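Local coordinates for putative transcription protein (Pseudomonas aeruginosa PAO1, PDB 4GCV), which probably binds DNA through an HxlR-type helix-turn-helix and acts as a putative oxidative-stress-sensing transcriptional regulator, at the interface of chains A and B. Residues are numbered along the deposited sequence; one frame, centred on the assembly and turned at random. Chains: chain A/B, Putative transcription protein.

Contact 1: the interface of chains A and B. Residues chain A 142-148, 152, 156; chain B 106, 109-112.
B:Val111 holds CG1 anti to its backbone N (chi1 -178°) and CG2 anti to its carbonyl carbon, so that its two methyl groups part and reach different portions of chain A. A:Val142 has the same arrangement (chi1 176°), with CG1 pointed at the partner. The setting is a short intermolecular antiparallel ladder in this HxlR-family protein: strand 140-144 of chain A runs beside the start of strand 111-115 of chain B, pairing the two chains across the two-fold interface of the deposited assembly.

A:Gln143 and B:Gln112 form its reciprocal pair. The amide N of A:Gln143 donates to the carbonyl O of B:Gln112 at 2.7 Å, and B:Gln112 N returns a bond of 2.8 Å to A:Gln143 O. Both donors lie nearly along the C=O axes of their acceptors. Past the strand end the geometry changes: A:Gly145 N is 2.7 Å from B:Ser110 O and its bond is straight at the hydrogen (172°), yet it stands above the carbonyl plane and away from the lone pairs. A:Ala147 N likewise meets B:Gln109 O from above the carbonyl plane, at 3.1 Å, and so prolongs the backbone pairing into the loop.

On one side of this ladder the valines cross obliquely, CG1 of A:Val142 touching CG1 of B:Val111 at 3.6 Å. The other branch of B:Val111, CG2, is met at about a right angle by two chain-A side chains: the selenium of the selenomethionine A:Met152, at 3.9 Å, and the CD1 methyl of A:Leu156. A:Met152 reaches it by bending at chi2 and chi3. B:Gln112 instead extends beyond CG, laying its aliphatic part along A:Gly145 CA and bringing its terminal amide carbon CD to 3.6 Å from CD of A:Pro146, whose ring it crosses at roughly a right angle.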
loop_
_atom_site.group_PDB
_atom_site.type_symbol
_atom_site.label_atom_id
_atom_site.label_comp_id
_atom_site.label_asym_id
_atom_site.label_seq_id
_atom_site.Cartn_x
_atom_site.Cartn_y
_atom_site.Cartn_z
ATOM N N VAL A 142 13.921 0.598 2.395
ATOM C CA VAL A 142 13.494 0.473 3.801
ATOM C C VAL A 142 14.641 -0.095 4.605
ATOM O O VAL A 142 15.167 -1.142 4.236
ATOM C CB VAL A 142 12.236 -0.427 3.945
ATOM C CG1 VAL A 142 11.878 -0.607 5.418
ATOM C CG2 VAL A 142 11.073 0.210 3.199
ATOM N N GLN A 143 15.053 0.604 5.670
ATOM C CA GLN A 143 16.117 0.129 6.573
ATOM C C GLN A 143 15.852 0.423 8.063
ATOM O O GLN A 143 14.926 1.192 8.414
ATOM C CB GLN A 143 17.484 0.685 6.158
ATOM C CG GLN A 143 17.806 2.059 6.679
ATOM C CD GLN A 143 19.282 2.469 6.431
ATOM O OE1 GLN A 143 20.025 1.742 5.786
ATOM N NE2 GLN A 143 19.693 3.639 6.960
ATOM N N ALA A 144 16.639 -0.203 8.944
ATOM C CA ALA A 144 16.482 0.002 10.381
ATOM C C ALA A 144 16.720 1.456 10.776
ATOM O O ALA A 144 17.684 2.077 10.351
ATOM C CB ALA A 144 17.412 -0.911 11.163
ATOM N N GLY A 145 15.835 1.996 11.594
ATOM C CA GLY A 145 16.003 3.339 12.086
ATOM C C GLY A 145 16.855 3.385 13.332
ATOM O O GLY A 145 17.176 2.340 13.916
ATOM N N PRO A 146 17.206 4.608 13.775
ATOM C CA PRO A 146 18.077 4.813 14.946
ATOM C C PRO A 146 17.549 4.143 16.214
ATOM O O PRO A 146 18.333 3.704 17.024
ATOM C CB PRO A 146 18.106 6.337 15.126
ATOM C CG PRO A 146 16.944 6.849 14.305
ATOM C CD PRO A 146 16.736 5.872 13.192
ATOM N N ALA A 147 16.239 4.035 16.372
ATOM C CA ALA A 147 15.655 3.418 17.574
ATOM C C ALA A 147 15.449 1.888 17.531
ATOM O O ALA A 147 14.855 1.325 18.458
ATOM C CB ALA A 147 14.325 4.073 17.862
ATOM N N ALA A 148 15.874 1.217 16.455
ATOM C CA ALA A 148 15.577 -0.217 16.310
ATOM C C ALA A 148 16.185 -1.106 17.427
ATOM O O ALA A 148 17.383 -1.029 17.741
ATOM C CB ALA A 148 15.989 -0.705 14.928
HETATM N N MSE A 152 14.787 -6.011 15.695
HETATM C CA MSE A 152 14.331 -5.261 14.552
HETATM C C MSE A 152 15.443 -5.162 13.521
HETATM O O MSE A 152 15.210 -5.445 12.341
HETATM C CB MSE A 152 13.777 -3.895 14.985
HETATM C CG MSE A 152 13.293 -3.025 13.866
HETATM SE SE MSE A 152 11.674 -3.735 13.015
HETATM C CE MSE A 152 10.298 -2.994 14.174
ATOM N N LEU A 156 15.740 -6.509 9.447
ATOM C CA LEU A 156 15.940 -5.454 8.424
ATOM C C LEU A 156 17.295 -5.473 7.707
ATOM O O LEU A 156 18.129 -6.347 7.999
ATOM C CB LEU A 156 15.684 -4.075 9.041
ATOM C CG LEU A 156 14.208 -3.804 9.339
ATOM C CD1 LEU A 156 14.049 -2.449 10.038
ATOM C CD2 LEU A 156 13.313 -3.852 8.072
ATOM N N GLN B 106 12.099 11.560 13.332
ATOM C CA GLN B 106 13.085 10.637 12.777
ATOM C C GLN B 106 13.916 9.897 13.809
ATOM O O GLN B 106 13.945 8.661 13.762
ATOM C CB GLN B 106 14.009 11.328 11.789
ATOM C CG GLN B 106 13.394 11.488 10.426
ATOM C CD GLN B 106 13.046 12.935 10.102
ATOM O OE1 GLN B 106 12.673 13.756 10.997
ATOM N NE2 GLN B 106 13.174 13.277 8.801
ATOM N N GLN B 109 12.618 6.613 15.238
ATOM C CA GLN B 109 11.935 5.691 14.358
ATOM C C GLN B 109 12.679 4.365 14.330
ATOM O O GLN B 109 13.909 4.350 14.294
ATOM C CB GLN B 109 11.825 6.254 12.953
ATOM C CG GLN B 109 10.781 7.256 12.809
ATOM C CD GLN B 109 10.886 8.025 11.519
ATOM O OE1 GLN B 109 9.983 8.800 11.183
ATOM N NE2 GLN B 109 11.994 7.855 10.804
ATOM N N SER B 110 11.938 3.266 14.361
ATOM C CA SER B 110 12.550 1.937 14.294
ATOM C C SER B 110 12.751 1.501 12.857
ATOM O O SER B 110 13.629 0.694 12.561
ATOM C CB SER B 110 11.713 0.911 15.092
ATOM O OG SER B 110 11.977 1.033 16.517
ATOM N N VAL B 111 11.921 2.038 11.952
ATOM C CA VAL B 111 11.997 1.680 10.524
ATOM C C VAL B 111 11.993 2.961 9.686
ATOM O O VAL B 111 11.213 3.867 9.938
ATOM C CB VAL B 111 10.806 0.769 10.111
ATOM C CG1 VAL B 111 10.897 0.364 8.689
ATOM C CG2 VAL B 111 10.746 -0.493 10.993
ATOM N N GLN B 112 12.851 3.032 8.671
ATOM C CA GLN B 112 12.962 4.245 7.874
ATOM C C GLN B 112 13.074 3.952 6.390
ATOM O O GLN B 112 13.783 3.023 5.961
ATOM C CB GLN B 112 14.205 5.013 8.271
ATOM C CG GLN B 112 14.141 5.586 9.627
ATOM C CD GLN B 112 15.331 6.446 9.946
ATOM O OE1 GLN B 112 16.449 6.193 9.475
ATOM N NE2 GLN B 112 15.114 7.463 10.778
#

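Contact 2: the interface of chains A and B. Residues chain A 63, 65, 85, 88-89, 92; chain B 16, 19-20, 96, 99.
Edge against face is the ruling geometry where B:Trp99, from helix 84-101, inserts between residues of chain A in a largely helical interface of the HxlR-like fold. The ring of A:Phe89 stands at 81° to the five-membered ring of the indole, with centroids 4.9 Å apart, and its CD1 edge carbon points onto the indole face, off centre. Within its own chain the phenyl ring is held on both faces: CD2 of A:Leu65 lies over the centre of one, and CG1 of A:Val92 near the rim of the other.

At its edge the indole NE1 donates to the backbone carbonyl O of A:Lys85 at 3.0 Å, almost straight (175° at H). The acceptor lies in the indole plane and the donor approaches a carbonyl lone pair, which should restrain ring rotation. With CG anti to the backbone N (chi1 175°) the indole reaches this carbonyl. Next to the N-H, on the benzo ring, CZ2 meets CD1 of A:Leu65 obliquely at 3.8 Å and the aliphatic stretch of A:Lys85 at about a right angle. The lysine chain, extended beyond CG, continues to B:Ser16, where NZ donates to the hydroxyl OG at 2.9 Å.

A:Val92 uses its two branches separately: CG2 packs on B:Trp99 CB, whereas CG1 sits over the face of the B:Phe96 ring, 4.0 Å from its centroid. That ring's CE1 also meets A:Phe89 CZ, the side chains crossing obliquely. B:Val20 directs CG2 at CD2 of A:Leu65 and CB of A:Ala63, and the B:Arg19 guanidinium lays one face over A:Ala63 C. On the opposite indole face water 1 joins the carboxylate OD2 of A:Asp88 (3.0 Å) to the backbone O of B:Trp99 (2.9 Å).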
loop_
_atom_site.group_PDB
_atom_site.type_symbol
_atom_site.label_atom_id
_atom_site.label_comp_id
_atom_site.label_asym_id
_atom_site.label_seq_id
_atom_site.Cartn_x
_atom_site.Cartn_y
_atom_site.Cartn_z
ATOM N N ALA A 63 -8.886 -1.456 11.355
ATOM C CA ALA A 63 -7.532 -1.002 10.995
ATOM C C ALA A 63 -7.195 0.417 11.445
ATOM O O ALA A 63 -6.055 0.859 11.318
ATOM C CB ALA A 63 -7.331 -1.115 9.513
ATOM N N LEU A 65 -8.478 3.209 10.310
ATOM C CA LEU A 65 -8.549 4.123 9.189
ATOM C C LEU A 65 -9.868 4.863 9.112
ATOM O O LEU A 65 -9.931 5.977 8.574
ATOM C CB LEU A 65 -8.333 3.350 7.905
ATOM C CG LEU A 65 -6.940 3.245 7.276
ATOM C CD1 LEU A 65 -5.803 3.328 8.250
ATOM C CD2 LEU A 65 -6.841 1.997 6.412
ATOM N N LYS A 85 -5.073 8.842 10.659
ATOM C CA LYS A 85 -4.465 7.726 9.940
ATOM C C LYS A 85 -5.103 7.477 8.562
ATOM O O LYS A 85 -4.399 7.211 7.583
ATOM C CB LYS A 85 -4.550 6.465 10.786
ATOM C CG LYS A 85 -3.398 6.253 11.720
ATOM C CD LYS A 85 -3.523 4.859 12.371
ATOM C CE LYS A 85 -2.188 4.349 12.960
ATOM N NZ LYS A 85 -2.366 3.097 13.800
ATOM N N ASP A 88 -4.056 10.283 6.143
ATOM C CA ASP A 88 -2.690 9.986 5.763
ATOM C C ASP A 88 -2.593 8.809 4.795
ATOM O O ASP A 88 -1.556 8.625 4.103
ATOM C CB ASP A 88 -1.913 9.574 7.017
ATOM C CG ASP A 88 -1.716 10.728 8.016
ATOM O OD1 ASP A 88 -1.982 11.912 7.668
ATOM O OD2 ASP A 88 -1.313 10.419 9.170
ATOM N N PHE A 89 -3.629 7.963 4.783
ATOM C CA PHE A 89 -3.582 6.771 3.959
ATOM C C PHE A 89 -3.583 7.084 2.470
ATOM O O PHE A 89 -3.191 6.193 1.693
ATOM C CB PHE A 89 -4.707 5.793 4.325
ATOM C CG PHE A 89 -4.364 4.363 4.113
ATOM C CD1 PHE A 89 -3.279 3.798 4.778
ATOM C CD2 PHE A 89 -5.126 3.564 3.271
ATOM C CE1 PHE A 89 -2.964 2.459 4.611
ATOM C CE2 PHE A 89 -4.826 2.209 3.107
ATOM C CZ PHE A 89 -3.745 1.664 3.746
ATOM N N VAL A 92 -0.860 5.675 0.325
ATOM C CA VAL A 92 -0.930 4.258 0.104
ATOM C C VAL A 92 -1.964 3.977 -1.003
ATOM O O VAL A 92 -1.700 3.190 -1.886
ATOM C CB VAL A 92 -1.292 3.530 1.432
ATOM C CG1 VAL A 92 -1.711 2.080 1.188
ATOM C CG2 VAL A 92 -0.169 3.671 2.472
ATOM N N SER B 16 1.010 -0.110 14.025
ATOM C CA SER B 16 0.154 0.455 12.978
ATOM C C SER B 16 0.062 -0.453 11.758
ATOM O O SER B 16 -1.010 -0.611 11.194
ATOM C CB SER B 16 0.680 1.797 12.487
ATOM O OG SER B 16 0.542 2.787 13.469
ATOM N N ARG B 19 -1.889 -3.537 12.450
ATOM C CA ARG B 19 -3.291 -3.169 12.567
ATOM C C ARG B 19 -3.936 -3.066 11.182
ATOM O O ARG B 19 -5.130 -3.257 11.012
ATOM C CB ARG B 19 -3.392 -1.850 13.327
ATOM C CG ARG B 19 -4.766 -1.502 13.791
ATOM C CD ARG B 19 -4.753 -0.581 14.983
ATOM N NE ARG B 19 -6.130 -0.219 15.305
ATOM C CZ ARG B 19 -6.584 1.027 15.408
ATOM N NH1 ARG B 19 -5.765 2.068 15.221
ATOM N NH2 ARG B 19 -7.861 1.234 15.711
ATOM N N VAL B 20 -3.107 -2.810 10.175
ATOM C CA VAL B 20 -3.594 -2.574 8.844
ATOM C C VAL B 20 -3.307 -3.835 8.011
ATOM O O VAL B 20 -3.647 -3.908 6.835
ATOM C CB VAL B 20 -2.964 -1.244 8.322
ATOM C CG1 VAL B 20 -1.651 -1.472 7.570
ATOM C CG2 VAL B 20 -3.971 -0.397 7.542
ATOM N N PHE B 96 3.739 2.191 2.556
ATOM C CA PHE B 96 3.188 1.830 3.860
ATOM C C PHE B 96 4.122 2.342 4.932
ATOM O O PHE B 96 3.657 2.765 5.987
ATOM C CB PHE B 96 3.019 0.315 4.049
ATOM C CG PHE B 96 1.659 -0.212 3.600
ATOM C CD1 PHE B 96 0.551 -0.093 4.417
ATOM C CD2 PHE B 96 1.495 -0.793 2.331
ATOM C CE1 PHE B 96 -0.707 -0.567 3.993
ATOM C CE2 PHE B 96 0.233 -1.243 1.918
ATOM C CZ PHE B 96 -0.845 -1.143 2.748
ATOM N N TRP B 99 3.690 6.127 5.301
ATOM C CA TRP B 99 2.441 6.211 6.043
ATOM C C TRP B 99 2.588 5.968 7.560
ATOM O O TRP B 99 2.105 6.777 8.338
ATOM C CB TRP B 99 1.423 5.230 5.498
ATOM C CG TRP B 99 0.187 5.207 6.296
ATOM C CD1 TRP B 99 -0.822 6.135 6.284
ATOM C CD2 TRP B 99 -0.184 4.213 7.249
ATOM N NE1 TRP B 99 -1.812 5.761 7.185
ATOM C CE2 TRP B 99 -1.436 4.581 7.781
ATOM C CE3 TRP B 99 0.412 3.012 7.686
ATOM C CZ2 TRP B 99 -2.104 3.801 8.733
ATOM C CZ3 TRP B 99 -0.258 2.253 8.643
ATOM C CH2 TRP B 99 -1.498 2.656 9.151
HETATM O O HOH W 1 -0.159 7.777 9.857
#

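The C-alpha centres of contact 1 and contact 2 are about 18 Å apart, and the two contacts have no residue in common. They belong to one two-fold symmetric interface, and each has a twin with the chains exchanged. Contact 2 joins helices and the loops beside them, including helix 84-101 of chain B; contact 1 uses the 109-110 loop and the start of strand 111-115, which follow that helix after a short connection, with strand 140-144, the loop after it and helix 150-155 of chain A. Backbone pairing in contact 1 thus supplements aromatic packing. Reaching of each C-terminal segment onto the partner is consistent with a dimer, although the assembly alone does not prove it biological.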